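Local coordinates for protein guanylate kinase (Stenotrophomonas maltophilia, PDB 6WCT) that catalyses the ATP-dependent phosphorylation of GMP to GDP, a step thought to be essential for recycling GMP and, indirectly, cGMP, at residues A[51-59]-A[96-104]. Sequence-based numbering, arbitrary orientation.
With 5GP (guanosine-5'-monophosphate), chain E.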
loop_
_atom_site.group_PDB
_atom_site.type_symbol
_atom_site.label_atom_id
_atom_site.label_comp_id
_atom_site.label_asym_id
_atom_site.label_seq_id
_atom_site.Cartn_x
_atom_site.Cartn_y
_atom_site.Cartn_z
ATOM N N LEU A 51 -18.658 -2.784 5.799
ATOM C CA LEU A 51 -18.330 -2.589 7.199
ATOM C C LEU A 51 -19.050 -3.615 8.071
ATOM O O LEU A 51 -20.169 -4.029 7.778
ATOM C CB LEU A 51 -18.722 -1.166 7.607
ATOM C CG LEU A 51 -18.516 -0.700 9.038
ATOM C CD1 LEU A 51 -17.052 -0.878 9.482
ATOM C CD2 LEU A 51 -18.949 0.741 9.135
ATOM N N SER A 52 -18.401 -4.024 9.148
ATOM C CA SER A 52 -18.988 -4.959 10.100
ATOM C C SER A 52 -19.390 -4.235 11.384
ATOM O O SER A 52 -18.648 -3.401 11.895
ATOM C CB SER A 52 -18.006 -6.084 10.426
ATOM O OG SER A 52 -18.468 -6.835 11.520
ATOM N N ILE A 53 -20.555 -4.572 11.918
ATOM C CA ILE A 53 -21.021 -4.043 13.196
ATOM C C ILE A 53 -20.671 -5.047 14.293
ATOM O O ILE A 53 -21.146 -6.190 14.277
ATOM C CB ILE A 53 -22.528 -3.761 13.174
ATOM C CG1 ILE A 53 -22.889 -2.859 11.991
ATOM C CG2 ILE A 53 -22.966 -3.142 14.518
ATOM C CD1 ILE A 53 -22.207 -1.531 12.029
ATOM N N SER A 54 -19.835 -4.629 15.237
ATOM C CA SER A 54 -19.397 -5.494 16.319
ATOM C C SER A 54 -20.487 -5.666 17.375
ATOM O O SER A 54 -21.424 -4.871 17.482
ATOM C CB SER A 54 -18.143 -4.917 16.989
ATOM O OG SER A 54 -17.054 -4.882 16.090
ATOM N N PHE A 55 -20.365 -6.751 18.133
ATOM C CA PHE A 55 -21.092 -6.981 19.373
ATOM C C PHE A 55 -20.250 -6.478 20.543
ATOM O O PHE A 55 -19.021 -6.494 20.486
ATOM C CB PHE A 55 -21.397 -8.476 19.556
ATOM C CG PHE A 55 -22.537 -8.966 18.711
ATOM C CD1 PHE A 55 -22.356 -9.231 17.362
ATOM C CD2 PHE A 55 -23.791 -9.138 19.259
ATOM C CE1 PHE A 55 -23.399 -9.646 16.581
ATOM C CE2 PHE A 55 -24.846 -9.565 18.484
ATOM C CZ PHE A 55 -24.648 -9.804 17.138
ATOM N N THR A 56 -20.913 -5.999 21.595
ATOM C CA THR A 56 -20.202 -5.615 22.805
ATOM C C THR A 56 -21.145 -5.753 23.980
ATOM O O THR A 56 -22.351 -5.530 23.850
ATOM C CB THR A 56 -19.675 -4.173 22.749
ATOM O OG1 THR A 56 -18.867 -3.913 23.894
ATOM C CG2 THR A 56 -20.833 -3.183 22.774
ATOM N N SER A 57 -20.591 -6.132 25.132
ATOM C CA SER A 57 -21.364 -6.147 26.361
ATOM C C SER A 57 -21.144 -4.896 27.194
ATOM O O SER A 57 -21.716 -4.789 28.280
ATOM C CB SER A 57 -21.047 -7.399 27.189
ATOM O OG SER A 57 -19.701 -7.381 27.654
ATOM N N ARG A 58 -20.313 -3.965 26.731
ATOM C CA ARG A 58 -20.144 -2.721 27.463
ATOM C C ARG A 58 -21.426 -1.893 27.393
ATOM O O ARG A 58 -22.262 -2.058 26.497
ATOM C CB ARG A 58 -18.946 -1.925 26.937
ATOM C CG ARG A 58 -19.165 -1.109 25.662
ATOM C CD ARG A 58 -18.314 0.152 25.776
ATOM N NE ARG A 58 -18.017 0.846 24.524
ATOM C CZ ARG A 58 -18.869 1.655 23.908
ATOM N NH1 ARG A 58 -20.089 1.836 24.403
ATOM N NH2 ARG A 58 -18.510 2.278 22.795
ATOM N N ALA A 59 -21.599 -1.032 28.389
ATOM C CA ALA A 59 -22.777 -0.177 28.456
ATOM C C ALA A 59 -22.758 0.861 27.339
ATOM O O ALA A 59 -21.704 1.338 26.921
ATOM C CB ALA A 59 -22.865 0.512 29.823
ATOM N N ASP A 96 -14.626 -5.120 29.110
ATOM C CA ASP A 96 -15.890 -5.591 28.555
ATOM C C ASP A 96 -15.592 -6.433 27.326
ATOM O O ASP A 96 -14.504 -6.366 26.755
ATOM C CB ASP A 96 -16.822 -4.433 28.179
ATOM C CG ASP A 96 -17.428 -3.739 29.388
ATOM O OD1 ASP A 96 -18.329 -4.322 30.045
ATOM O OD2 ASP A 96 -16.990 -2.598 29.678
ATOM N N TRP A 97 -16.578 -7.222 26.921
ATOM C CA TRP A 97 -16.462 -8.048 25.728
ATOM C C TRP A 97 -16.668 -7.234 24.450
ATOM O O TRP A 97 -17.549 -6.377 24.373
ATOM C CB TRP A 97 -17.494 -9.167 25.767
ATOM C CG TRP A 97 -17.228 -10.214 26.794
ATOM C CD1 TRP A 97 -18.019 -10.531 27.865
ATOM C CD2 TRP A 97 -16.101 -11.089 26.855
ATOM N NE1 TRP A 97 -17.449 -11.547 28.586
ATOM C CE2 TRP A 97 -16.271 -11.910 27.987
ATOM C CE3 TRP A 97 -14.960 -11.258 26.063
ATOM C CZ2 TRP A 97 -15.341 -12.884 28.350
ATOM C CZ3 TRP A 97 -14.040 -12.225 26.422
ATOM C CH2 TRP A 97 -14.235 -13.027 27.557
ATOM N N LYS A 98 -15.865 -7.537 23.437
ATOM C CA LYS A 98 -16.042 -7.037 22.084
ATOM C C LYS A 98 -15.859 -8.206 21.126
ATOM O O LYS A 98 -15.084 -9.125 21.395
ATOM C CB LYS A 98 -15.042 -5.919 21.751
ATOM C CG LYS A 98 -15.229 -4.640 22.553
ATOM C CD LYS A 98 -16.011 -3.605 21.773
ATOM C CE LYS A 98 -16.460 -2.471 22.679
ATOM N NZ LYS A 98 -15.377 -1.490 22.923
ATOM N N GLY A 99 -16.596 -8.183 20.021
ATOM C CA GLY A 99 -16.548 -9.302 19.107
ATOM C C GLY A 99 -17.134 -9.085 17.726
ATOM O O GLY A 99 -18.133 -8.376 17.538
ATOM N N THR A 100 -16.508 -9.730 16.748
ATOM C CA THR A 100 -16.994 -9.781 15.379
ATOM C C THR A 100 -17.726 -11.102 15.208
ATOM O O THR A 100 -17.119 -12.168 15.359
ATOM C CB THR A 100 -15.840 -9.708 14.379
ATOM O OG1 THR A 100 -15.099 -8.499 14.561
ATOM C CG2 THR A 100 -16.370 -9.775 12.967
ATOM N N ALA A 101 -19.020 -11.036 14.901
ATOM C CA ALA A 101 -19.782 -12.258 14.706
ATOM C C ALA A 101 -19.306 -12.970 13.455
ATOM O O ALA A 101 -19.008 -12.337 12.435
ATOM C CB ALA A 101 -21.284 -11.976 14.593
ATOM N N ARG A 102 -19.240 -14.300 13.550
ATOM C CA ARG A 102 -18.862 -15.131 12.420
ATOM C C ARG A 102 -19.695 -14.790 11.194
ATOM O O ARG A 102 -19.164 -14.660 10.087
ATOM C CB ARG A 102 -19.060 -16.600 12.803
ATOM C CG ARG A 102 -18.087 -17.558 12.184
ATOM C CD ARG A 102 -18.199 -18.949 12.811
ATOM N NE ARG A 102 -17.639 -18.998 14.159
ATOM C CZ ARG A 102 -16.340 -19.000 14.436
ATOM N NH1 ARG A 102 -15.448 -18.952 13.457
ATOM N NH2 ARG A 102 -15.931 -19.047 15.698
ATOM N N GLN A 103 -21.006 -14.613 11.385
ATOM C CA GLN A 103 -21.942 -14.294 10.312
ATOM C C GLN A 103 -21.667 -12.947 9.648
ATOM O O GLN A 103 -22.268 -12.661 8.607
ATOM C CB GLN A 103 -23.380 -14.324 10.852
ATOM N N SER A 104 -20.825 -12.095 10.237
ATOM C CA SER A 104 -20.537 -10.793 9.640
ATOM C C SER A 104 -19.347 -10.800 8.686
ATOM O O SER A 104 -19.154 -9.819 7.959
ATOM C CB SER A 104 -20.255 -9.750 10.730
ATOM O OG SER A 104 -21.356 -9.581 11.596
HETATM P P 5GP E . -14.967 1.621 22.274
HETATM O O1P 5GP E . -16.087 1.745 21.271
HETATM O O2P 5GP E . -14.430 2.945 22.814
HETATM O O3P 5GP E . -15.259 0.698 23.431
HETATM O "O5'" 5GP E . -13.770 0.898 21.549
HETATM C "C5'" 5GP E . -12.740 0.287 22.298
HETATM C "C4'" 5GP E . -11.861 -0.526 21.397
HETATM O "O4'" 5GP E . -12.541 -1.766 21.070
HETATM C "C3'" 5GP E . -11.539 0.149 20.050
HETATM O "O3'" 5GP E . -10.168 -0.044 19.723
HETATM C "C2'" 5GP E . -12.372 -0.648 19.057
HETATM O "O2'" 5GP E . -11.856 -0.684 17.745
HETATM C "C1'" 5GP E . -12.358 -2.019 19.705
HETATM N N9 5GP E . -13.404 -2.905 19.225
HETATM C C8 5GP E . -14.589 -2.527 18.650
HETATM N N7 5GP E . -15.249 -3.526 18.128
HETATM C C5 5GP E . -14.457 -4.633 18.388
HETATM C C6 5GP E . -14.617 -5.982 18.024
HETATM O O6 5GP E . -15.545 -6.457 17.373
HETATM N N1 5GP E . -13.558 -6.769 18.443
HETATM C C2 5GP E . -12.462 -6.310 19.132
HETATM N N2 5GP E . -11.513 -7.204 19.437
HETATM N N3 5GP E . -12.304 -5.038 19.482
HETATM C C4 5GP E . -13.323 -4.262 19.077
HETATM O O HOH W 1 -16.507 -6.420 13.691
HETATM O O HOH W 2 -20.159 -8.441 13.891
HETATM O O HOH W 3 -22.321 -6.639 10.825
HETATM O O HOH W 4 -19.562 -0.914 30.620
#
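F55 and G99 form an antiparallel hydrogen-bonded pair: F55 N donates to G99 O at 2.8 Å, and G99 N donates back to F55 O. One step on, T56 and K98 make a non-hydrogen-bonded pair whose side chains run side by side on the face that meets the nucleotide. This middle is the tight part. W97 O is gripped twice, by T56 OG1 at 2.8 Å, almost head-on to the carbonyl oxygen, and by S57 N. A chi1 of -174° swings the T56 hydroxyl away from its own backbone N and across to that carbonyl, while OG1 also accepts from R58 N in an ST turn. S57 OG in turn takes W97 N at 3.2 Å and sits at the edge of the indole, whose NE1 is bound by E79. On the other sheet face, F55 CE1 meets A101 CB at 3.7 Å, and F78 and M81 of helix 75-83 add to the packing round the ring.

Toward S52 and S104 the two segments draw apart and waters bridge them: one molecule joins S52 OG, S54 OG and T100 OG1, and another links I53 O, A101 N and S104 OG. At the far end D96 lays its carboxylate carbon CG against R58 CB (3.4 Å), and a water connects D96 OD2 with A59 N.

R58 NH2 donates to phosphate O1P of the nucleotide at 2.9 Å in a nearly straight bond (165°) and also pairs with E64; K98 CB packs against the guanine ring. S54 OG donates to guanine O6 at 2.5 Å, while E89 holds T100 OG1. S54, R58, K98 and T100 line the GMP pocket together with R61, Y70 and E89, a site formed by the small mixed sheet and its adjoining loops in the guanylate kinase fold.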